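Local coordinates for probable mRNA-capping enzyme (Acanthamoeba polyphaga mimivirus, PDB 3BGY), which removes the terminal phosphate of RNA 5'-triphosphate ends through this N-terminal domain, the first step of mRNA capping by a larger multifunctional viral enzyme, at residues A[35-40]-A[147-152]; A[73-78]-A[169-174]; A[84-89]-A[122-127]. One frame throughout, in Å; residues are numbered along the deposited sequence.

Contact 1 of 3, residues A[35-40]-A[147-152]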
loop_
_atom_site.group_PDB
_atom_site.type_symbol
_atom_site.label_atom_id
_atom_site.label_comp_id
_atom_site.label_asym_id
_atom_site.label_seq_id
_atom_site.Cartn_x
_atom_site.Cartn_y
_atom_site.Cartn_z
ATOM N N ASN A 35 12.496 8.752 -1.434
ATOM C CA ASN A 35 11.117 8.296 -1.318
ATOM C C ASN A 35 10.847 6.897 -1.858
ATOM O O ASN A 35 9.730 6.565 -2.280
ATOM C CB ASN A 35 10.206 9.314 -2.001
ATOM C CG ASN A 35 10.245 10.686 -1.331
ATOM O OD1 ASN A 35 9.997 10.820 -0.125
ATOM N ND2 ASN A 35 10.541 11.701 -2.117
ATOM N N LEU A 36 11.869 6.058 -1.818
ATOM C CA LEU A 36 11.690 4.672 -2.239
ATOM C C LEU A 36 11.155 3.875 -1.048
ATOM O O LEU A 36 11.475 4.171 0.112
ATOM C CB LEU A 36 13.008 4.078 -2.748
ATOM C CG LEU A 36 13.585 4.640 -4.051
ATOM C CD1 LEU A 36 14.991 4.088 -4.278
ATOM C CD2 LEU A 36 12.703 4.276 -5.229
ATOM N N GLU A 37 10.242 2.950 -1.334
ATOM C CA GLU A 37 9.638 2.079 -0.316
ATOM C C GLU A 37 10.009 0.679 -0.713
ATOM O O GLU A 37 10.223 0.434 -1.887
ATOM C CB GLU A 37 8.128 2.234 -0.291
ATOM C CG GLU A 37 7.648 3.639 0.162
ATOM C CD GLU A 37 8.244 4.143 1.491
ATOM O OE1 GLU A 37 8.543 3.337 2.405
ATOM O OE2 GLU A 37 8.413 5.376 1.619
ATOM N N PHE A 38 10.128 -0.219 0.257
ATOM C CA PHE A 38 10.516 -1.600 -0.024
ATOM C C PHE A 38 9.430 -2.456 0.624
ATOM O O PHE A 38 9.227 -2.425 1.843
ATOM C CB PHE A 38 11.899 -1.866 0.574
ATOM C CG PHE A 38 12.463 -3.223 0.246
ATOM C CD1 PHE A 38 12.046 -4.359 0.956
ATOM C CD2 PHE A 38 13.441 -3.361 -0.735
ATOM C CE1 PHE A 38 12.595 -5.625 0.716
ATOM C CE2 PHE A 38 14.017 -4.644 -0.997
ATOM C CZ PHE A 38 13.585 -5.767 -0.264
ATOM N N GLU A 39 8.869 -3.357 -0.181
ATOM C CA GLU A 39 7.745 -4.164 0.253
ATOM C C GLU A 39 7.827 -5.599 -0.242
ATOM O O GLU A 39 8.239 -5.818 -1.386
ATOM C CB GLU A 39 6.494 -3.480 -0.361
ATOM C CG GLU A 39 5.177 -4.220 -0.408
ATOM C CD GLU A 39 4.075 -3.411 -1.098
ATOM O OE1 GLU A 39 3.708 -2.334 -0.586
ATOM O OE2 GLU A 39 3.569 -3.866 -2.144
ATOM N N VAL A 40 7.485 -6.547 0.626
ATOM C CA VAL A 40 7.400 -7.951 0.189
ATOM C C VAL A 40 5.903 -8.249 0.235
ATOM O O VAL A 40 5.294 -8.193 1.290
ATOM C CB VAL A 40 8.171 -8.919 1.075
ATOM C CG1 VAL A 40 8.086 -10.341 0.472
ATOM C CG2 VAL A 40 9.634 -8.509 1.150
ATOM N N THR A 147 9.458 0.778 -4.861
ATOM C CA THR A 147 8.790 1.800 -5.648
ATOM C C THR A 147 8.897 3.194 -5.059
ATOM O O THR A 147 9.001 3.355 -3.836
ATOM C CB THR A 147 7.317 1.412 -5.953
ATOM O OG1 THR A 147 6.794 2.266 -6.975
ATOM C CG2 THR A 147 6.456 1.448 -4.715
ATOM N N GLU A 148 8.860 4.184 -5.947
ATOM C CA GLU A 148 8.958 5.588 -5.557
ATOM C C GLU A 148 7.577 6.146 -5.285
ATOM O O GLU A 148 6.715 6.127 -6.162
ATOM C CB GLU A 148 9.636 6.369 -6.669
ATOM C CG GLU A 148 9.979 7.796 -6.322
ATOM C CD GLU A 148 10.515 8.581 -7.523
ATOM O OE1 GLU A 148 10.623 8.015 -8.636
ATOM O OE2 GLU A 148 10.845 9.754 -7.333
ATOM N N GLU A 149 7.383 6.667 -4.073
ATOM C CA GLU A 149 6.111 7.213 -3.658
ATOM C C GLU A 149 6.447 8.504 -2.957
ATOM O O GLU A 149 6.952 8.500 -1.836
ATOM C CB GLU A 149 5.375 6.238 -2.707
ATOM C CG GLU A 149 4.961 4.895 -3.370
ATOM C CD GLU A 149 4.012 4.043 -2.543
ATOM O OE1 GLU A 149 2.997 4.577 -2.042
ATOM O OE2 GLU A 149 4.270 2.825 -2.424
ATOM N N ILE A 150 6.124 9.616 -3.610
ATOM C CA ILE A 150 6.431 10.935 -3.055
ATOM C C ILE A 150 5.245 11.485 -2.280
ATOM O O ILE A 150 4.191 11.741 -2.856
ATOM C CB ILE A 150 6.848 11.896 -4.209
ATOM C CG1 ILE A 150 8.014 11.281 -4.989
ATOM C CG2 ILE A 150 7.217 13.294 -3.642
ATOM C CD1 ILE A 150 8.455 12.051 -6.230
ATOM N N PRO A 151 5.416 11.721 -0.966
ATOM C CA PRO A 151 4.292 12.244 -0.183
ATOM C C PRO A 151 4.193 13.744 -0.347
ATOM O O PRO A 151 5.206 14.439 -0.452
ATOM C CB PRO A 151 4.685 11.904 1.266
ATOM C CG PRO A 151 5.832 10.950 1.140
ATOM C CD PRO A 151 6.548 11.404 -0.082
ATOM N N LEU A 152 2.963 14.226 -0.465
ATOM C CA LEU A 152 2.723 15.662 -0.559
ATOM C C LEU A 152 2.215 15.990 0.828
ATOM O O LEU A 152 1.165 15.494 1.229
ATOM C CB LEU A 152 1.674 15.975 -1.627
ATOM C CG LEU A 152 2.127 16.060 -3.079
ATOM C CD1 LEU A 152 2.289 14.670 -3.687
ATOM C CD2 LEU A 152 1.084 16.856 -3.849
HETATM O O HOH W 1 11.739 10.797 -5.014
HETATM O O HOH W 2 7.461 7.515 0.545
HETATM O O HOH W 3 5.337 0.053 -0.721
#

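Contact 2 of 3, residues A[73-78]-A[169-174]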
loop_
_atom_site.group_PDB
_atom_site.type_symbol
_atom_site.label_atom_id
_atom_site.label_comp_id
_atom_site.label_asym_id
_atom_site.label_seq_id
_atom_site.Cartn_x
_atom_site.Cartn_y
_atom_site.Cartn_z
ATOM N N ASP A 73 -9.217 4.936 -0.659
ATOM C CA ASP A 73 -8.163 5.389 -1.575
ATOM C C ASP A 73 -8.780 5.755 -2.911
ATOM O O ASP A 73 -9.515 4.960 -3.491
ATOM C CB ASP A 73 -7.150 4.277 -1.889
ATOM C CG ASP A 73 -6.042 4.181 -0.883
ATOM O OD1 ASP A 73 -5.926 5.063 -0.020
ATOM O OD2 ASP A 73 -5.243 3.229 -0.989
ATOM N N ILE A 74 -8.441 6.938 -3.422
ATOM C CA ILE A 74 -8.943 7.374 -4.724
ATOM C C ILE A 74 -7.686 7.583 -5.533
ATOM O O ILE A 74 -6.856 8.439 -5.220
ATOM C CB ILE A 74 -9.765 8.691 -4.657
ATOM C CG1 ILE A 74 -10.955 8.537 -3.715
ATOM C CG2 ILE A 74 -10.354 9.020 -6.035
ATOM C CD1 ILE A 74 -10.724 9.139 -2.360
ATOM N N SER A 75 -7.511 6.746 -6.548
ATOM C CA SER A 75 -6.320 6.851 -7.370
ATOM C C SER A 75 -6.630 7.423 -8.742
ATOM O O SER A 75 -7.519 6.917 -9.434
ATOM C CB SER A 75 -5.701 5.471 -7.578
ATOM O OG SER A 75 -5.299 4.890 -6.352
ATOM N N LEU A 76 -5.892 8.466 -9.119
ATOM C CA LEU A 76 -6.013 9.044 -10.466
ATOM C C LEU A 76 -4.873 8.448 -11.250
ATOM O O LEU A 76 -3.708 8.631 -10.896
ATOM C CB LEU A 76 -5.882 10.562 -10.458
ATOM C CG LEU A 76 -6.796 11.331 -9.535
ATOM C CD1 LEU A 76 -6.485 12.812 -9.774
ATOM C CD2 LEU A 76 -8.285 11.041 -9.807
ATOM N N ILE A 77 -5.220 7.710 -12.305
ATOM C CA ILE A 77 -4.240 7.003 -13.131
ATOM C C ILE A 77 -4.061 7.720 -14.457
ATOM O O ILE A 77 -4.965 7.792 -15.268
ATOM C CB ILE A 77 -4.664 5.532 -13.332
ATOM C CG1 ILE A 77 -4.924 4.893 -11.963
ATOM C CG2 ILE A 77 -3.541 4.726 -14.065
ATOM C CD1 ILE A 77 -5.854 3.699 -12.025
ATOM N N PHE A 78 -2.838 8.176 -14.680
ATOM C CA PHE A 78 -2.501 8.971 -15.852
ATOM C C PHE A 78 -2.069 8.148 -17.059
ATOM O O PHE A 78 -1.711 6.987 -16.902
ATOM C CB PHE A 78 -1.433 9.990 -15.440
ATOM C CG PHE A 78 -1.952 11.061 -14.563
ATOM C CD1 PHE A 78 -1.984 10.882 -13.179
ATOM C CD2 PHE A 78 -2.470 12.255 -15.114
ATOM C CE1 PHE A 78 -2.537 11.884 -12.324
ATOM C CE2 PHE A 78 -3.022 13.260 -14.279
ATOM C CZ PHE A 78 -3.059 13.067 -12.874
ATOM N N ARG A 169 -7.886 7.863 -15.670
ATOM C CA ARG A 169 -8.676 6.725 -15.216
ATOM C C ARG A 169 -8.773 6.875 -13.688
ATOM O O ARG A 169 -7.891 7.494 -13.073
ATOM C CB ARG A 169 -7.989 5.387 -15.563
ATOM C CG ARG A 169 -7.949 5.027 -17.060
ATOM C CD ARG A 169 -7.005 3.824 -17.278
ATOM N NE ARG A 169 -7.053 3.192 -18.615
ATOM C CZ ARG A 169 -6.424 3.660 -19.695
ATOM N NH1 ARG A 169 -5.707 4.776 -19.627
ATOM N NH2 ARG A 169 -6.425 2.955 -20.828
ATOM N N ILE A 170 -9.866 6.425 -13.080
ATOM C CA ILE A 170 -9.976 6.516 -11.622
ATOM C C ILE A 170 -10.287 5.148 -11.030
ATOM O O ILE A 170 -11.070 4.377 -11.594
ATOM C CB ILE A 170 -11.053 7.512 -11.147
ATOM C CG1 ILE A 170 -10.873 8.862 -11.843
ATOM C CG2 ILE A 170 -10.923 7.753 -9.629
ATOM C CD1 ILE A 170 -12.055 9.777 -11.658
ATOM N N MET A 171 -9.648 4.849 -9.905
ATOM C CA MET A 171 -9.875 3.594 -9.199
ATOM C C MET A 171 -10.135 3.897 -7.728
ATOM O O MET A 171 -9.529 4.817 -7.153
ATOM C CB MET A 171 -8.679 2.653 -9.359
ATOM C CG MET A 171 -8.839 1.306 -8.662
ATOM S SD MET A 171 -7.395 0.304 -8.897
ATOM C CE MET A 171 -6.089 1.439 -8.322
ATOM N N TYR A 172 -11.074 3.147 -7.154
ATOM C CA TYR A 172 -11.467 3.295 -5.751
ATOM C C TYR A 172 -11.183 2.034 -4.981
ATOM O O TYR A 172 -11.438 0.941 -5.474
ATOM C CB TYR A 172 -12.960 3.579 -5.635
ATOM C CG TYR A 172 -13.378 4.779 -6.439
ATOM C CD1 TYR A 172 -13.254 6.073 -5.906
ATOM C CD2 TYR A 172 -13.826 4.639 -7.776
ATOM C CE1 TYR A 172 -13.563 7.202 -6.677
ATOM C CE2 TYR A 172 -14.142 5.792 -8.574
ATOM C CZ TYR A 172 -14.004 7.054 -7.999
ATOM O OH TYR A 172 -14.310 8.172 -8.716
ATOM N N ARG A 173 -10.549 2.183 -3.822
ATOM C CA ARG A 173 -10.284 1.030 -2.973
ATOM C C ARG A 173 -10.653 1.404 -1.555
ATOM O O ARG A 173 -10.088 2.339 -1.012
ATOM C CB ARG A 173 -8.815 0.593 -3.030
ATOM C CG ARG A 173 -8.445 -0.064 -4.349
ATOM C CD ARG A 173 -7.028 -0.574 -4.371
ATOM N NE ARG A 173 -6.780 -1.268 -5.633
ATOM C CZ ARG A 173 -5.621 -1.273 -6.287
ATOM N NH1 ARG A 173 -4.571 -0.615 -5.809
ATOM N NH2 ARG A 173 -5.533 -1.884 -7.464
ATOM N N TYR A 174 -11.629 0.700 -0.991
ATOM C CA TYR A 174 -12.041 0.923 0.389
ATOM C C TYR A 174 -11.295 -0.158 1.159
ATOM O O TYR A 174 -11.460 -1.377 0.911
ATOM C CB TYR A 174 -13.549 0.767 0.586
ATOM C CG TYR A 174 -13.970 1.128 2.000
ATOM C CD1 TYR A 174 -13.839 2.438 2.470
ATOM C CD2 TYR A 174 -14.431 0.139 2.899
ATOM C CE1 TYR A 174 -14.148 2.771 3.816
ATOM C CE2 TYR A 174 -14.751 0.464 4.253
ATOM C CZ TYR A 174 -14.605 1.777 4.695
ATOM O OH TYR A 174 -14.930 2.074 6.006
HETATM O O HOH W 4 -5.023 6.973 -17.824
#

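Contact 3 of 3, residues A[84-89]-A[122-127]. With ACT (acetate ion), chain D.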
loop_
_atom_site.group_PDB
_atom_site.type_symbol
_atom_site.label_atom_id
_atom_site.label_comp_id
_atom_site.label_asym_id
_atom_site.label_seq_id
_atom_site.Cartn_x
_atom_site.Cartn_y
_atom_site.Cartn_z
ATOM N N TYR A 84 -1.708 9.494 -8.941
ATOM C CA TYR A 84 -1.849 10.546 -7.913
ATOM C C TYR A 84 -2.936 9.951 -7.025
ATOM O O TYR A 84 -4.079 9.764 -7.469
ATOM C CB TYR A 84 -2.331 11.881 -8.534
ATOM C CG TYR A 84 -2.336 13.041 -7.533
ATOM C CD1 TYR A 84 -1.186 13.815 -7.318
ATOM C CD2 TYR A 84 -3.510 13.374 -6.841
ATOM C CE1 TYR A 84 -1.223 14.935 -6.423
ATOM C CE2 TYR A 84 -3.560 14.475 -5.952
ATOM C CZ TYR A 84 -2.417 15.238 -5.760
ATOM O OH TYR A 84 -2.469 16.318 -4.912
ATOM N N ARG A 85 -2.566 9.567 -5.807
ATOM C CA ARG A 85 -3.516 8.914 -4.899
ATOM C C ARG A 85 -3.815 9.667 -3.610
ATOM O O ARG A 85 -2.905 10.090 -2.916
ATOM C CB ARG A 85 -2.999 7.511 -4.540
ATOM C CG ARG A 85 -3.931 6.659 -3.641
ATOM C CD ARG A 85 -3.243 5.384 -3.207
ATOM N NE ARG A 85 -2.129 5.656 -2.303
ATOM C CZ ARG A 85 -1.303 4.722 -1.824
ATOM N NH1 ARG A 85 -1.459 3.445 -2.155
ATOM N NH2 ARG A 85 -0.316 5.065 -1.013
ATOM N N VAL A 86 -5.101 9.818 -3.313
ATOM C CA VAL A 86 -5.535 10.452 -2.083
ATOM C C VAL A 86 -6.174 9.385 -1.180
ATOM O O VAL A 86 -7.026 8.610 -1.639
ATOM C CB VAL A 86 -6.552 11.578 -2.363
ATOM C CG1 VAL A 86 -7.213 12.045 -1.085
ATOM C CG2 VAL A 86 -5.852 12.737 -3.041
ATOM N N SER A 87 -5.761 9.329 0.087
ATOM C CA SER A 87 -6.361 8.400 1.043
ATOM C C SER A 87 -7.163 9.228 2.050
ATOM O O SER A 87 -6.593 10.095 2.704
ATOM C CB SER A 87 -5.282 7.614 1.794
ATOM O OG SER A 87 -4.412 6.966 0.877
ATOM N N LEU A 88 -8.453 8.946 2.158
ATOM C CA LEU A 88 -9.350 9.657 3.089
ATOM C C LEU A 88 -9.561 8.789 4.316
ATOM O O LEU A 88 -10.153 7.711 4.212
ATOM C CB LEU A 88 -10.680 9.948 2.406
ATOM C CG LEU A 88 -10.638 10.835 1.163
ATOM C CD1 LEU A 88 -12.054 11.019 0.614
ATOM C CD2 LEU A 88 -10.029 12.205 1.509
ATOM N N PHE A 89 -9.115 9.285 5.480
ATOM C CA PHE A 89 -9.219 8.538 6.736
ATOM C C PHE A 89 -10.384 8.949 7.626
ATOM O O PHE A 89 -10.757 8.227 8.550
ATOM C CB PHE A 89 -7.908 8.639 7.535
ATOM C CG PHE A 89 -6.770 7.866 6.929
ATOM C CD1 PHE A 89 -5.954 8.462 5.949
ATOM C CD2 PHE A 89 -6.477 6.553 7.354
ATOM C CE1 PHE A 89 -4.863 7.763 5.392
ATOM C CE2 PHE A 89 -5.374 5.847 6.800
ATOM C CZ PHE A 89 -4.570 6.450 5.822
ATOM N N ILE A 122 -5.959 13.179 5.526
ATOM C CA ILE A 122 -5.930 13.138 4.058
ATOM C C ILE A 122 -4.473 12.958 3.618
ATOM O O ILE A 122 -3.667 13.899 3.619
ATOM C CB ILE A 122 -6.529 14.442 3.397
ATOM C CG1 ILE A 122 -7.983 14.665 3.868
ATOM C CG2 ILE A 122 -6.442 14.353 1.854
ATOM C CD1 ILE A 122 -8.627 15.979 3.386
ATOM N N GLU A 123 -4.134 11.733 3.229
ATOM C CA GLU A 123 -2.767 11.443 2.792
ATOM C C GLU A 123 -2.733 11.465 1.280
ATOM O O GLU A 123 -3.632 10.930 0.623
ATOM C CB GLU A 123 -2.292 10.093 3.332
ATOM C CG GLU A 123 -2.006 10.127 4.836
ATOM C CD GLU A 123 -1.522 8.796 5.404
ATOM O OE1 GLU A 123 -1.383 7.811 4.642
ATOM O OE2 GLU A 123 -1.318 8.740 6.632
ATOM N N ILE A 124 -1.722 12.135 0.737
ATOM C CA ILE A 124 -1.593 12.299 -0.710
ATOM C C ILE A 124 -0.212 11.879 -1.162
ATOM O O ILE A 124 0.795 12.256 -0.553
ATOM C CB ILE A 124 -1.811 13.794 -1.107
ATOM C CG1 ILE A 124 -3.159 14.288 -0.582
ATOM C CG2 ILE A 124 -1.740 13.952 -2.604
ATOM C CD1 ILE A 124 -3.511 15.721 -0.960
ATOM N N VAL A 125 -0.172 11.054 -2.213
ATOM C CA VAL A 125 1.082 10.577 -2.753
ATOM C C VAL A 125 1.071 10.551 -4.271
ATOM O O VAL A 125 0.027 10.375 -4.906
ATOM C CB VAL A 125 1.458 9.096 -2.274
ATOM C CG1 VAL A 125 1.730 9.030 -0.766
ATOM C CG2 VAL A 125 0.390 8.073 -2.690
ATOM N N TYR A 126 2.247 10.754 -4.840
ATOM C CA TYR A 126 2.429 10.641 -6.276
ATOM C C TYR A 126 3.302 9.390 -6.412
ATOM O O TYR A 126 4.413 9.323 -5.887
ATOM C CB TYR A 126 3.094 11.888 -6.864
ATOM C CG TYR A 126 3.448 11.714 -8.323
ATOM C CD1 TYR A 126 2.462 11.818 -9.331
ATOM C CD2 TYR A 126 4.771 11.401 -8.701
ATOM C CE1 TYR A 126 2.792 11.597 -10.691
ATOM C CE2 TYR A 126 5.111 11.190 -10.042
ATOM C CZ TYR A 126 4.117 11.294 -11.028
ATOM O OH TYR A 126 4.471 11.081 -12.333
ATOM N N LYS A 127 2.788 8.419 -7.153
ATOM C CA LYS A 127 3.457 7.134 -7.316
ATOM C C LYS A 127 4.051 7.031 -8.697
ATOM O O LYS A 127 3.318 7.055 -9.685
ATOM C CB LYS A 127 2.445 6.004 -7.109
ATOM C CG LYS A 127 1.864 5.909 -5.714
ATOM C CD LYS A 127 0.732 4.867 -5.643
ATOM C CE LYS A 127 1.233 3.458 -5.297
ATOM N NZ LYS A 127 2.303 2.921 -6.190
HETATM C C ACT D . 1.936 12.424 -14.540
HETATM O O ACT D . 1.777 13.076 -15.724
HETATM O OXT ACT D . 2.876 11.696 -14.334
HETATM C CH3 ACT D . 0.952 12.622 -13.463
#

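Contact 1 of 3, residues A[35-40]-A[147-152]
Asn35 O takes an almost straight hydrogen bond from Glu149 N (3.0 Å, N-H...O 174°) and a second, softer contact from the CA-H of Glu148. Thr147 O is held in the same double way, by Glu37 N at 2.8 Å and by the CA-H of Leu36, and Thr147 N returns a bond to Glu37 O. Leu36 and Glu148 thus form a non-hydrogen-bonded antiparallel pair, and Leu36 CD2 reaches Glu148 CB at 4.0 Å. These two strands belong to the closed antiparallel barrel of a tunnel triphosphatase. Glu37 and Thr147 point to one face of the wall, Leu36 and Glu148 to the other, while Phe38 turns away from the partner strand and packs on helices 17-32 and 221-235. The Asn35 amide lies against the partner strand: OD1 is 3.5 Å from Pro151 CD, and ND2 meets Ile150 CG1 at 3.8 Å, the Asn35 and Ile150 side chains crossing at about a right angle. One water joins Asn35 ND2 to Glu148 OE2. Another donates to both Glu37 OE2 and Glu149 O, each at 2.6 Å; the bend of Glu37 at chi2 (-52°) turns CD back toward that water.

Contact 2 of 3, residues A[73-78]-A[169-174]
Asp73, Ser75 and Ile77 each exchange two backbone hydrogen bonds with Arg173, Met171 and Arg169, respectively, so six N-H...O bonds join the two strands without a break in register. The bond from Ser75 N to Met171 O is 2.9 Å long and nearly straight (177°), arriving close to the C=O axis. Weaker CA-H...O contacts fill the intervals: Ile170 CA lies 3.3 Å from Ser75 O and Tyr172 CA 3.4 Å from Asp73 O.

Apolar contacts dominate the face that carries Ile74, Leu76, Ile170 and Tyr172. Ile74 CG2, anti to the backbone N, is shared between two neighbours, Tyr172 CE1 at 3.7 Å and Ile170 CG2 at 3.9 Å. The tyrosine ring is approached obliquely, near CE1; the isoleucine side chain lies beside Ile74 and points the same way. Leu76 CD2 extends the layer to Ile170 CG1, again side by side. Helix 106-115 covers this face, where Ile113 touches Ile74 and Val114 touches Leu76.

Polar and mixed contacts occupy the opposite face. Ile77 CD1 packs on Met171 CB at 4.0 Å, and the CB atoms of Ile77 and Arg169 also meet. Arg169 is extended from CG to NE, and its NH1 donates to a water lying in the guanidinium plane, which in turn donates to Ile77 O at 2.7 Å. That carbonyl therefore accepts both Arg169 N and the water. Asp73 OD1 bonds Ser87 OG of the next strand, and OD2 also makes long, weak ion pairs with Lys175 and Arg85.

An apolar face covered by a helix and a mixed, partly charged face behind it are consistent with the barrel wall of a tunnel triphosphatase.

Contact 3 of 3, residues A[84-89]-A[122-127]
Val125 and Arg85 touch through backbone and side chain alike. Arg85 N bonds Val125 O at 2.9 Å, and Val125 N bonds Arg85 O in return; Ser87 and Glu123 form the second such pair, with Ser87 N only 2.7 Å from Glu123 O. The side chains of Arg85 and Val125 lie side by side, pointing the same way. Val125 CG2, set between the backbone N and the carbonyl carbon, comes within 3.5 Å of both NE and NH2. Lys127 CD lies over the centre of the Arg85 guanidinium, 4.3 Å above its plane. Toward the other end of the pair, Phe89 CE1 is 3.5 Å from Glu123 CD, the ring and carboxylate planes 56° apart.

On the other face Tyr84, Val86 and Leu88 meet Ile122 and Ile124. Tyr84 CG is anti to the backbone N (chi1 -173°), and Ile124 CG2 approaches the phenol end obliquely, 3.5 Å from CZ. Val86 divides its methyls between two neighbours, CG1 resting against Ile122 CG2 at 3.8 Å and CG2 against Ile124 CG1.

A second shell surrounds these groups. Long, weak ion pairs run from Arg85 to Glu149 and Asp73, Phe89 stacks on Tyr71, and helix 106-115 covers Val86 through Ile113. Separately, Tyr126 OH donates at 2.6 Å to the OXT of an acetate, probably from the crystallisation liquor, this OXT lying in the ring plane, at its edge.

A mixed polar face with Arg85 and Glu123, and a largely apolar face under helix 106-115, are consistent with the barrel wall of a tunnel triphosphatase, the polar face probably lining the tunnel.

How the contacts relate
All three contacts lie in the wall of one closed, eight-stranded antiparallel barrel. Going round it, contact 1 joins strands 36-42 and 142-152, contact 3 joins 122-136 and 83-88, and contact 2 joins 66-77 and 169-183. The centre of contact 3 is 10 Å from that of contact 2 and 13 Å from that of contact 1, whereas contacts 1 and 2 stand 17 Å apart and do not touch. Backbone bonds such as Ile150 N to Tyr126 O and Leu76 N to Tyr84 O tie the neighbours together. Along the chain both segments of contact 3 fall between those of contacts 1 and 2, which themselves interleave: distant sequence is thereby gathered into one continuous tunnel wall.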